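Local coordinates for XC6422 protein (Xanthomonas campestris, PDB 2FUK), which is a small serine alpha/beta-hydrolase built without a lid, probably with hydrolase activity, at residues 22-27 with 71-76; 159-164 with 206-211; 124-129 with 147-152. One frame throughout, in Å; residues are numbered along the deposited sequence.

Overall arrangement
All three contacts belong to one alpha/beta-hydrolase domain. Interaction 1 pairs strands 20-27 and 71-75 toward the antiparallel end of the mixed eight-stranded sheet; interaction 2 sets helix 201-212 against strand 158-163 of the same sheet, on the other side of the chain's centre, with contact centres about 22 Å apart. Interaction 3 ties helix 120-132 to the loop between strands 136-140 and 158-163; its centre lies about 21 Å from that of interaction 1 and about 19 Å from that of interaction 2. No two of them touch. Helix 120-132 follows a probable nucleophile elbow at S119, whose likely triad partners are D166, just beyond segment 159-164, and H195.

Interaction 1: residues 22-27 with 71-76; sequences LDVAVD and TVVRFN
V24, V26, V73 and F75 form the apolar centre, all on one face of two antiparallel strands. V24 CG1 meets V73 CG1 at 3.8 Å; this branch of V73 lies anti to its backbone N (chi1 176°), while CG2 turns to V26 CG2, the two valines lying side by side and pointing the same way. V24 CG2 rests against F75 CB. Helix 92-107 covers this face, with V100 on V73 and F75 and W103 on V26. A25 pairs with R74 and D27 with V72 as hydrogen-bonded pairs, two backbone bonds each, and N76 N adds another to D23 O. On the other face the guanidinium of R74 lies side-on to the carboxylate of D27. R74 NE reaches D27 OD2 and R74 NH1 reaches D27 OD1, both at 2.9 Å and both nearly straight. Each oxygen uses its syn lone pair, and the two planes are only 16° apart. A25 CB sits 3.5 Å above one face of the R74 guanidinium, toward its rim, and R74 NH2 bonds to the carbonyl of M53. At the far end N76 ND2 donates to the anti lone pair of D23 OD1 at 3.0 Å, with the carboxylate and amide planes 69° apart. D23 OD2 is taken by T82 and N76 OD1 by the backbone N of M53. The paired charges of D27 and R74 would be expected to offset each other in part, and the two-point grip fixes the rotation of both flat groups against the sheet.

Interaction 2: residues 159-164 with 206-211; sequences LVIQGD and GALQHG
Helix packing on the central sheet of the alpha/beta-hydrolase fold brings I161 and L159 of strand 158-163 against A207, L208 and G211 of helix 201-212. The short segments run nearly antiparallel, 161° between their N-to-C directions, and their axes come within 9.6 Å. No hydrogen bond joins them; the contact is made of methyl groups and helix backbone. I161 and L159, two residues apart on the strand, both direct their side chains at the helix. I161 CG1 lies anti to the carbonyl carbon (chi1 -62°), and I161 CD1 continues from it to A207 CB at 4.1 Å. The same CD1 meets the branched end of L208, the two side chains crossing at about a right angle; the very close spacing of these two ends in the model is doubtful. One turn further along the helix, L159 CD2 lies 3.9 Å from G211 CA and 4.1 Å from L208 O. G211 has no side chain, and the leucine methyl lies directly against the helix backbone. Neighbouring groups extend the apolar layer: V212 and W215 touch L159, L204 and M190 touch I161, and V188 of strand 186-190 touches A207. The strand is also bonded through its backbone to its two neighbours, 136-140 and 186-190, which both run parallel to it. Helix 201-212 over these strands forms one of the helical layers of an alpha/beta/alpha sandwich, the architecture of alpha/beta-hydrolases.

Interaction 3: residues 124-129 with 147-152; sequences VSLRAA and WDFSDV
R127 on helix 120-132 and V152 in an irregular loop have their CA atoms 5.7 Å apart, and the end of the arginine meets the loop's carbonyls. Its chain bends at chi2 and chi3 (-121° and 63°). R127 NH1 and NH2 close end-on on S150 O, at 2.9 and 3.0 Å, with that oxygen in the guanidinium plane. R127 NH1 also donates to D148 O at 2.8 Å, from above the carbonyl plane. Two loop carbonyls thus receive three hydrogen bonds from the arginine. V152 CG2 covers one face of the guanidinium, 3.4 Å from R127 NH1. D148 OD2 lies well out of that plane, 3.8 Å from R127 NH1, a long salt bridge of charge alone. D148 OD1 is instead held by S150, taking OG on its syn lone pair and the backbone N from above the carboxylate plane. Beside this polar cluster, L126 CD2 lies over one face of the F149 ring, 4.2 Å from F149 CG; W147 O lies over the opposite face. The bond from S150 N to D148 OD1 makes an Asx turn, here in a loop pinned by an arginine of the helix that follows the probable nucleophile elbow.

Interaction 1: residues 22-27 with 71-76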
loop_
_atom_site.group_PDB
_atom_site.type_symbol
_atom_site.label_atom_id
_atom_site.label_comp_id
_atom_site.label_asym_id
_atom_site.label_seq_id
_atom_site.Cartn_x
_atom_site.Cartn_y
_atom_site.Cartn_z
ATOM N N LEU A 22 26.847 11.963 1.796
ATOM C CA LEU A 22 25.572 11.833 1.094
ATOM C C LEU A 22 24.549 11.252 2.065
ATOM O O LEU A 22 24.817 10.249 2.733
ATOM C CB LEU A 22 25.703 10.899 -0.121
ATOM C CG LEU A 22 26.497 11.354 -1.348
ATOM C CD1 LEU A 22 26.640 10.192 -2.342
ATOM C CD2 LEU A 22 25.800 12.533 -2.005
ATOM N N ASP A 23 23.387 11.891 2.160
ATOM C CA ASP A 23 22.318 11.406 3.027
ATOM C C ASP A 23 21.720 10.183 2.360
ATOM O O ASP A 23 21.360 10.228 1.178
ATOM C CB ASP A 23 21.218 12.452 3.173
ATOM C CG ASP A 23 21.701 13.720 3.824
ATOM O OD1 ASP A 23 21.051 14.756 3.604
ATOM O OD2 ASP A 23 22.710 13.682 4.566
ATOM N N VAL A 24 21.607 9.098 3.116
ATOM C CA VAL A 24 21.066 7.856 2.591
ATOM C C VAL A 24 19.998 7.282 3.515
ATOM O O VAL A 24 20.052 7.461 4.730
ATOM C CB VAL A 24 22.206 6.814 2.413
ATOM C CG1 VAL A 24 21.645 5.460 2.004
ATOM C CG2 VAL A 24 23.181 7.307 1.357
ATOM N N ALA A 25 19.014 6.611 2.930
ATOM C CA ALA A 25 17.965 5.973 3.713
ATOM C C ALA A 25 17.726 4.604 3.098
ATOM O O ALA A 25 17.570 4.486 1.886
ATOM C CB ALA A 25 16.686 6.801 3.678
ATOM N N VAL A 26 17.721 3.572 3.933
ATOM C CA VAL A 26 17.488 2.213 3.467
ATOM C C VAL A 26 16.172 1.744 4.065
ATOM O O VAL A 26 16.023 1.709 5.288
ATOM C CB VAL A 26 18.614 1.259 3.919
ATOM C CG1 VAL A 26 18.322 -0.155 3.441
ATOM C CG2 VAL A 26 19.957 1.746 3.371
ATOM N N ASP A 27 15.213 1.417 3.202
ATOM C CA ASP A 27 13.906 0.937 3.654
ATOM C C ASP A 27 13.817 -0.562 3.358
ATOM O O ASP A 27 13.927 -0.979 2.204
ATOM C CB ASP A 27 12.754 1.640 2.915
ATOM C CG ASP A 27 12.938 3.149 2.790
ATOM O OD1 ASP A 27 13.282 3.815 3.789
ATOM O OD2 ASP A 27 12.709 3.671 1.673
ATOM N N THR A 71 14.294 -4.395 -1.306
ATOM C CA THR A 71 14.900 -3.464 -0.352
ATOM C C THR A 71 15.171 -2.191 -1.152
ATOM O O THR A 71 15.717 -2.247 -2.257
ATOM C CB THR A 71 16.236 -4.007 0.201
ATOM O OG1 THR A 71 15.996 -5.232 0.902
ATOM C CG2 THR A 71 16.881 -2.997 1.156
ATOM N N VAL A 72 14.799 -1.043 -0.600
ATOM C CA VAL A 72 14.979 0.199 -1.333
ATOM C C VAL A 72 15.902 1.206 -0.674
ATOM O O VAL A 72 15.868 1.403 0.536
ATOM C CB VAL A 72 13.614 0.872 -1.609
ATOM C CG1 VAL A 72 12.726 -0.082 -2.388
ATOM C CG2 VAL A 72 12.939 1.252 -0.312
ATOM N N VAL A 73 16.736 1.833 -1.494
ATOM C CA VAL A 73 17.670 2.839 -1.012
ATOM C C VAL A 73 17.328 4.187 -1.626
ATOM O O VAL A 73 17.179 4.298 -2.841
ATOM C CB VAL A 73 19.124 2.482 -1.397
ATOM C CG1 VAL A 73 20.074 3.597 -0.957
ATOM C CG2 VAL A 73 19.522 1.167 -0.751
ATOM N N ARG A 74 17.184 5.194 -0.773
ATOM C CA ARG A 74 16.913 6.554 -1.213
ATOM C C ARG A 74 18.121 7.369 -0.771
ATOM O O ARG A 74 18.840 6.970 0.150
ATOM C CB ARG A 74 15.647 7.102 -0.549
ATOM C CG ARG A 74 14.363 6.465 -1.052
ATOM C CD ARG A 74 13.164 6.983 -0.275
ATOM N NE ARG A 74 13.141 6.471 1.091
ATOM C CZ ARG A 74 13.168 7.224 2.190
ATOM N NH1 ARG A 74 13.139 6.645 3.382
ATOM N NH2 ARG A 74 13.225 8.549 2.103
ATOM N N PHE A 75 18.361 8.496 -1.427
ATOM C CA PHE A 75 19.490 9.330 -1.044
ATOM C C PHE A 75 19.358 10.729 -1.613
ATOM O O PHE A 75 18.640 10.958 -2.594
ATOM C CB PHE A 75 20.814 8.682 -1.501
ATOM C CG PHE A 75 21.101 8.828 -2.974
ATOM C CD1 PHE A 75 21.926 9.849 -3.438
ATOM C CD2 PHE A 75 20.563 7.931 -3.894
ATOM C CE1 PHE A 75 22.218 9.977 -4.798
ATOM C CE2 PHE A 75 20.843 8.046 -5.250
ATOM C CZ PHE A 75 21.674 9.071 -5.707
ATOM N N ASN A 76 20.037 11.672 -0.971
ATOM C CA ASN A 76 20.019 13.048 -1.423
ATOM C C ASN A 76 21.220 13.328 -2.315
ATOM O O ASN A 76 22.352 12.996 -1.966
ATOM C CB ASN A 76 20.047 14.006 -0.228
ATOM C CG ASN A 76 18.703 14.130 0.448
ATOM O OD1 ASN A 76 17.671 13.952 -0.187
ATOM N ND2 ASN A 76 18.707 14.458 1.738
#

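Interaction 2: residues 159-164 with 206-211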
loop_
_atom_site.group_PDB
_atom_site.type_symbol
_atom_site.label_atom_id
_atom_site.label_comp_id
_atom_site.label_asym_id
_atom_site.label_seq_id
_atom_site.Cartn_x
_atom_site.Cartn_y
_atom_site.Cartn_z
ATOM N N LEU A 159 10.926 0.503 -17.686
ATOM C CA LEU A 159 9.550 0.963 -17.556
ATOM C C LEU A 159 9.475 2.480 -17.442
ATOM O O LEU A 159 10.210 3.083 -16.660
ATOM C CB LEU A 159 8.908 0.336 -16.315
ATOM C CG LEU A 159 7.533 0.847 -15.876
ATOM C CD1 LEU A 159 6.478 0.483 -16.907
ATOM C CD2 LEU A 159 7.183 0.235 -14.526
ATOM N N VAL A 160 8.587 3.083 -18.228
ATOM C CA VAL A 160 8.382 4.526 -18.205
ATOM C C VAL A 160 6.934 4.817 -17.818
ATOM O O VAL A 160 6.003 4.227 -18.373
ATOM C CB VAL A 160 8.658 5.169 -19.587
ATOM C CG1 VAL A 160 8.250 6.644 -19.562
ATOM C CG2 VAL A 160 10.129 5.047 -19.937
ATOM N N ILE A 161 6.752 5.710 -16.852
ATOM C CA ILE A 161 5.425 6.110 -16.402
ATOM C C ILE A 161 5.321 7.619 -16.581
ATOM O O ILE A 161 6.162 8.373 -16.087
ATOM C CB ILE A 161 5.201 5.736 -14.926
ATOM C CG1 ILE A 161 5.282 4.215 -14.784
ATOM C CG2 ILE A 161 3.852 6.265 -14.447
ATOM C CD1 ILE A 161 5.284 3.726 -13.366
ATOM N N GLN A 162 4.291 8.055 -17.296
ATOM C CA GLN A 162 4.119 9.474 -17.562
ATOM C C GLN A 162 2.712 10.001 -17.327
ATOM O O GLN A 162 1.741 9.424 -17.807
ATOM C CB GLN A 162 4.519 9.758 -19.014
ATOM C CG GLN A 162 4.282 11.198 -19.460
ATOM C CD GLN A 162 5.187 12.169 -18.736
ATOM O OE1 GLN A 162 4.752 13.227 -18.270
ATOM N NE2 GLN A 162 6.457 11.821 -18.644
ATOM N N GLY A 163 2.606 11.104 -16.592
ATOM C CA GLY A 163 1.299 11.700 -16.372
ATOM C C GLY A 163 0.935 12.443 -17.642
ATOM O O GLY A 163 1.735 13.223 -18.152
ATOM N N ASP A 164 -0.261 12.208 -18.169
ATOM C CA ASP A 164 -0.664 12.868 -19.402
ATOM C C ASP A 164 -1.153 14.303 -19.279
ATOM O O ASP A 164 -1.545 14.912 -20.275
ATOM C CB ASP A 164 -1.703 12.019 -20.129
ATOM C CG ASP A 164 -1.121 11.314 -21.333
ATOM O OD1 ASP A 164 -1.541 10.178 -21.613
ATOM O OD2 ASP A 164 -0.248 11.905 -22.011
ATOM N N GLY A 206 0.150 1.307 -8.412
ATOM C CA GLY A 206 -0.352 0.206 -9.214
ATOM C C GLY A 206 0.358 0.050 -10.545
ATOM O O GLY A 206 0.666 -1.065 -10.969
ATOM N N ALA A 207 0.618 1.172 -11.209
ATOM C CA ALA A 207 1.286 1.146 -12.500
ATOM C C ALA A 207 2.692 0.581 -12.372
ATOM O O ALA A 207 3.137 -0.185 -13.224
ATOM C CB ALA A 207 1.338 2.546 -13.095
ATOM N N LEU A 208 3.388 0.966 -11.309
ATOM C CA LEU A 208 4.752 0.503 -11.077
ATOM C C LEU A 208 4.778 -0.988 -10.791
ATOM O O LEU A 208 5.566 -1.734 -11.371
ATOM C CB LEU A 208 5.374 1.249 -9.891
ATOM C CG LEU A 208 5.785 2.714 -10.061
ATOM C CD1 LEU A 208 6.056 3.326 -8.689
ATOM C CD2 LEU A 208 7.029 2.807 -10.943
ATOM N N GLN A 209 3.900 -1.420 -9.892
ATOM C CA GLN A 209 3.851 -2.822 -9.513
ATOM C C GLN A 209 3.450 -3.721 -10.673
ATOM O O GLN A 209 4.071 -4.759 -10.906
ATOM C CB GLN A 209 2.922 -3.000 -8.307
ATOM C CG GLN A 209 3.560 -2.455 -7.035
ATOM C CD GLN A 209 2.691 -2.544 -5.794
ATOM O OE1 GLN A 209 3.188 -2.385 -4.679
ATOM N NE2 GLN A 209 1.396 -2.784 -5.975
ATOM N N HIS A 210 2.433 -3.325 -11.424
ATOM C CA HIS A 210 2.027 -4.149 -12.552
ATOM C C HIS A 210 3.096 -4.130 -13.635
ATOM O O HIS A 210 3.318 -5.133 -14.323
ATOM C CB HIS A 210 0.711 -3.650 -13.138
ATOM C CG HIS A 210 0.226 -4.475 -14.285
ATOM N ND1 HIS A 210 -0.201 -5.777 -14.133
ATOM C CD2 HIS A 210 0.143 -4.203 -15.609
ATOM C CE1 HIS A 210 -0.527 -6.272 -15.313
ATOM N NE2 HIS A 210 -0.326 -5.336 -16.227
ATOM N N GLY A 211 3.766 -2.990 -13.784
ATOM C CA GLY A 211 4.790 -2.870 -14.801
ATOM C C GLY A 211 6.040 -3.698 -14.572
ATOM O O GLY A 211 6.643 -4.186 -15.528
#

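Interaction 3: residues 124-129 with 147-152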
loop_
_atom_site.group_PDB
_atom_site.type_symbol
_atom_site.label_atom_id
_atom_site.label_comp_id
_atom_site.label_asym_id
_atom_site.label_seq_id
_atom_site.Cartn_x
_atom_site.Cartn_y
_atom_site.Cartn_z
ATOM N N VAL A 124 19.104 11.351 -14.413
ATOM C CA VAL A 124 20.363 10.872 -13.846
ATOM C C VAL A 124 20.500 9.353 -13.883
ATOM O O VAL A 124 21.571 8.835 -14.210
ATOM C CB VAL A 124 20.548 11.363 -12.381
ATOM C CG1 VAL A 124 21.818 10.761 -11.778
ATOM C CG2 VAL A 124 20.644 12.871 -12.359
ATOM N N SER A 125 19.436 8.626 -13.546
ATOM C CA SER A 125 19.529 7.175 -13.564
ATOM C C SER A 125 19.622 6.616 -14.980
ATOM O O SER A 125 20.316 5.633 -15.208
ATOM C CB SER A 125 18.360 6.536 -12.799
ATOM O OG SER A 125 17.101 6.984 -13.244
ATOM N N LEU A 126 18.939 7.244 -15.934
ATOM C CA LEU A 126 19.000 6.777 -17.317
ATOM C C LEU A 126 20.409 7.008 -17.878
ATOM O O LEU A 126 20.991 6.128 -18.516
ATOM C CB LEU A 126 17.962 7.512 -18.179
ATOM C CG LEU A 126 17.953 7.141 -19.663
ATOM C CD1 LEU A 126 17.691 5.653 -19.829
ATOM C CD2 LEU A 126 16.892 7.955 -20.391
ATOM N N ARG A 127 20.958 8.191 -17.627
ATOM C CA ARG A 127 22.298 8.510 -18.101
ATOM C C ARG A 127 23.326 7.593 -17.446
ATOM O O ARG A 127 24.332 7.245 -18.057
ATOM C CB ARG A 127 22.637 9.976 -17.806
ATOM C CG ARG A 127 21.951 10.980 -18.746
ATOM C CD ARG A 127 22.988 11.821 -19.485
ATOM N NE ARG A 127 23.838 11.005 -20.346
ATOM C CZ ARG A 127 23.613 10.764 -21.636
ATOM N NH1 ARG A 127 22.552 11.280 -22.245
ATOM N NH2 ARG A 127 24.454 10.000 -22.321
ATOM N N ALA A 128 23.069 7.196 -16.205
ATOM C CA ALA A 128 23.998 6.331 -15.492
ATOM C C ALA A 128 23.801 4.846 -15.782
ATOM O O ALA A 128 24.593 4.016 -15.339
ATOM C CB ALA A 128 23.900 6.591 -13.985
ATOM N N ALA A 129 22.760 4.512 -16.535
ATOM C CA ALA A 129 22.470 3.113 -16.841
ATOM C C ALA A 129 23.618 2.365 -17.517
ATOM O O ALA A 129 23.919 1.231 -17.148
ATOM C CB ALA A 129 21.209 3.017 -17.696
ATOM N N TRP A 147 16.463 17.837 -21.017
ATOM C CA TRP A 147 17.767 17.214 -20.794
ATOM C C TRP A 147 18.152 16.342 -21.989
ATOM O O TRP A 147 17.294 15.936 -22.780
ATOM C CB TRP A 147 17.743 16.352 -19.528
ATOM C CG TRP A 147 17.455 17.110 -18.265
ATOM C CD1 TRP A 147 16.264 17.175 -17.604
ATOM C CD2 TRP A 147 18.376 17.905 -17.511
ATOM N NE1 TRP A 147 16.383 17.957 -16.478
ATOM C CE2 TRP A 147 17.671 18.421 -16.398
ATOM C CE3 TRP A 147 19.731 18.234 -17.665
ATOM C CZ2 TRP A 147 18.273 19.249 -15.444
ATOM C CZ3 TRP A 147 20.332 19.061 -16.713
ATOM C CH2 TRP A 147 19.599 19.556 -15.616
ATOM N N ASP A 148 19.441 16.037 -22.114
ATOM C CA ASP A 148 19.912 15.226 -23.227
ATOM C C ASP A 148 19.905 13.732 -22.929
ATOM O O ASP A 148 20.631 13.268 -22.049
ATOM C CB ASP A 148 21.319 15.660 -23.627
ATOM C CG ASP A 148 21.924 14.753 -24.662
ATOM O OD1 ASP A 148 21.239 14.483 -25.678
ATOM O OD2 ASP A 148 23.081 14.316 -24.462
ATOM N N PHE A 149 19.088 12.988 -23.682
ATOM C CA PHE A 149 18.960 11.533 -23.525
ATOM C C PHE A 149 19.671 10.759 -24.629
ATOM O O PHE A 149 19.451 9.555 -24.792
ATOM C CB PHE A 149 17.484 11.115 -23.537
ATOM C CG PHE A 149 16.681 11.632 -22.371
ATOM C CD1 PHE A 149 15.291 11.614 -22.424
ATOM C CD2 PHE A 149 17.299 12.142 -21.234
ATOM C CE1 PHE A 149 14.522 12.099 -21.358
ATOM C CE2 PHE A 149 16.538 12.632 -20.161
ATOM C CZ PHE A 149 15.149 12.610 -20.228
ATOM N N SER A 150 20.510 11.439 -25.401
ATOM C CA SER A 150 21.222 10.771 -26.483
ATOM C C SER A 150 22.349 9.884 -25.968
ATOM O O SER A 150 22.927 10.133 -24.913
ATOM C CB SER A 150 21.771 11.797 -27.484
ATOM O OG SER A 150 22.616 12.742 -26.861
ATOM N N ASP A 151 22.642 8.829 -26.713
ATOM C CA ASP A 151 23.700 7.898 -26.345
ATOM C C ASP A 151 23.543 7.316 -24.934
ATOM O O ASP A 151 24.498 7.276 -24.154
ATOM C CB ASP A 151 25.071 8.575 -26.484
ATOM C CG ASP A 151 26.214 7.573 -26.558
ATOM O OD1 ASP A 151 27.384 7.995 -26.716
ATOM O OD2 ASP A 151 25.943 6.356 -26.462
ATOM N N VAL A 152 22.331 6.885 -24.606
ATOM C CA VAL A 152 22.061 6.254 -23.320
ATOM C C VAL A 152 21.871 4.768 -23.612
ATOM O O VAL A 152 21.461 4.394 -24.716
ATOM C CB VAL A 152 20.787 6.818 -22.654
ATOM C CG1 VAL A 152 20.407 5.971 -21.461
ATOM C CG2 VAL A 152 21.027 8.243 -22.201
#